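Local coordinates for response regulator ChrA (Corynebacterium diphtheriae, PDB 4YN8), which probably binds DNA and regulates transcription as the response regulator of a haem-sensing two-component system, at residues L151-L154 / E155-L158. The protein carries 1 engineered substitution. Numbering follows the deposited sequence.
Sequences LQNL and EQGL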
loop_
_atom_site.group_PDB
_atom_site.type_symbol
_atom_site.label_atom_id
_atom_site.label_comp_id
_atom_site.label_asym_id
_atom_site.label_seq_id
_atom_site.Cartn_x
_atom_site.Cartn_y
_atom_site.Cartn_z
ATOM N N LEU A 151 19.056 22.898 15.415
ATOM C CA LEU A 151 18.097 24.017 15.104
ATOM C C LEU A 151 18.412 25.295 15.877
ATOM O O LEU A 151 18.376 26.414 15.290
ATOM C CB LEU A 151 16.672 23.565 15.344
ATOM C CG LEU A 151 16.140 22.622 14.288
ATOM C CD1 LEU A 151 14.944 21.886 14.898
ATOM C CD2 LEU A 151 15.747 23.363 13.015
ATOM N N GLN A 152 18.732 25.159 17.153
ATOM C CA GLN A 152 19.047 26.331 18.016
ATOM C C GLN A 152 20.268 27.053 17.462
ATOM O O GLN A 152 20.349 28.300 17.475
ATOM C CB GLN A 152 19.274 25.898 19.437
ATOM C CG GLN A 152 17.976 25.483 20.097
ATOM C CD GLN A 152 18.128 24.880 21.436
ATOM O OE1 GLN A 152 19.136 24.219 21.747
ATOM N NE2 GLN A 152 17.194 25.180 22.299
ATOM N N ASN A 153 21.241 26.292 16.961
ATOM C CA ASN A 153 22.394 26.946 16.315
ATOM C C ASN A 153 22.136 27.474 14.914
ATOM O O ASN A 153 22.702 28.531 14.531
ATOM C CB ASN A 153 23.624 26.004 16.370
ATOM C CG ASN A 153 24.171 25.857 17.772
ATOM O OD1 ASN A 153 23.818 24.952 18.542
ATOM N ND2 ASN A 153 24.982 26.776 18.140
ATOM N N LEU A 154 21.275 26.812 14.149
ATOM C CA LEU A 154 20.860 27.338 12.855
ATOM C C LEU A 154 20.171 28.705 13.055
ATOM O O LEU A 154 20.311 29.598 12.205
ATOM C CB LEU A 154 19.837 26.455 12.133
ATOM C CG LEU A 154 20.198 25.297 11.228
ATOM C CD1 LEU A 154 18.900 24.721 10.649
ATOM C CD2 LEU A 154 21.171 25.724 10.119
ATOM N N GLU A 155 19.414 28.818 14.143
ATOM C CA GLU A 155 18.686 30.086 14.459
ATOM C C GLU A 155 19.673 31.240 14.672
ATOM O O GLU A 155 19.347 32.397 14.401
ATOM C CB GLU A 155 17.860 29.909 15.729
ATOM C CG GLU A 155 16.862 31.044 15.955
ATOM C CD GLU A 155 16.086 30.972 17.264
ATOM O OE1 GLU A 155 16.581 30.337 18.238
ATOM O OE2 GLU A 155 15.011 31.659 17.354
ATOM N N GLN A 156 20.860 30.943 15.200
ATOM C CA GLN A 156 21.900 31.940 15.397
ATOM C C GLN A 156 22.691 32.278 14.133
ATOM O O GLN A 156 23.599 33.070 14.194
ATOM C CB GLN A 156 22.837 31.500 16.506
ATOM C CG GLN A 156 22.153 31.386 17.846
ATOM C CD GLN A 156 22.979 30.589 18.819
ATOM O OE1 GLN A 156 24.104 30.954 19.108
ATOM N NE2 GLN A 156 22.447 29.482 19.297
ATOM N N GLY A 157 22.329 31.679 13.012
ATOM C CA GLY A 157 22.850 31.980 11.706
ATOM C C GLY A 157 24.090 31.206 11.315
ATOM O O GLY A 157 24.821 31.632 10.445
ATOM N N LEU A 158 24.335 30.057 11.933
ATOM C CA LEU A 158 25.570 29.325 11.644
ATOM C C LEU A 158 25.453 28.561 10.352
ATOM O O LEU A 158 24.434 27.948 10.078
ATOM C CB LEU A 158 25.901 28.380 12.797
ATOM C CG LEU A 158 26.698 28.952 13.940
ATOM C CD1 LEU A 158 25.957 30.018 14.725
ATOM C CD2 LEU A 158 27.119 27.828 14.855
HETATM O O HOH W 1 18.750 29.717 19.334
#
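Leu151 O accepts a hydrogen bond from Glu155 N at 2.9 Å, the last i to i+4 bond of these residues in this C-terminal turn of helix 145-155. One residue on, the carbonyl of Gln152 is taken up by a side chain. Gln156 NE2 reaches back to Gln152 O at 3.0 Å, from above the carbonyl plane, 56° out of it. The CG of Gln156 stands beside its own backbone N (chi1 -63°), which turns the chain back toward the helix end. A water also donates to Gln152 O and to Glu155 OE1, so it bridges the two residues. With the water and the glutamine amide, this carbonyl, at the last turn of the helix, has two donors.

Asn153 O receives two weak backbone bonds, from Gln156 N at 3.1 Å and from Leu158 N at 3.4 Å. Leu158 packs its CB and CD1 against the same oxygen, each at 3.6 Å. The side chains of Asn153 and Leu158 lie alongside each other and point the same way. Leu154 O accepts a hydrogen bond from Gly157 N at 3.0 Å. Gly157 has positive phi (89°). The weak outer bond from Leu158 N to Asn153 O and the inner one from Gly157 N to Leu154 O make this a Schellman motif that ends the helix. Leu154 CD2 meets Leu158 O at 3.9 Å.

The turn leads from helix 145-155 to helix 160-167 in the LuxR-type DNA-binding domain. Glu155 OE2 forms a salt bridge with Arg198 of helix 190-199, and Gln152 NE2 hydrogen-bonds the C-terminal carboxylate of Ile203. Leu151 and Leu154 face inward against helix 171-185, and Leu154 also touches Leu163 of helix 160-167 and Ile194 of helix 190-199.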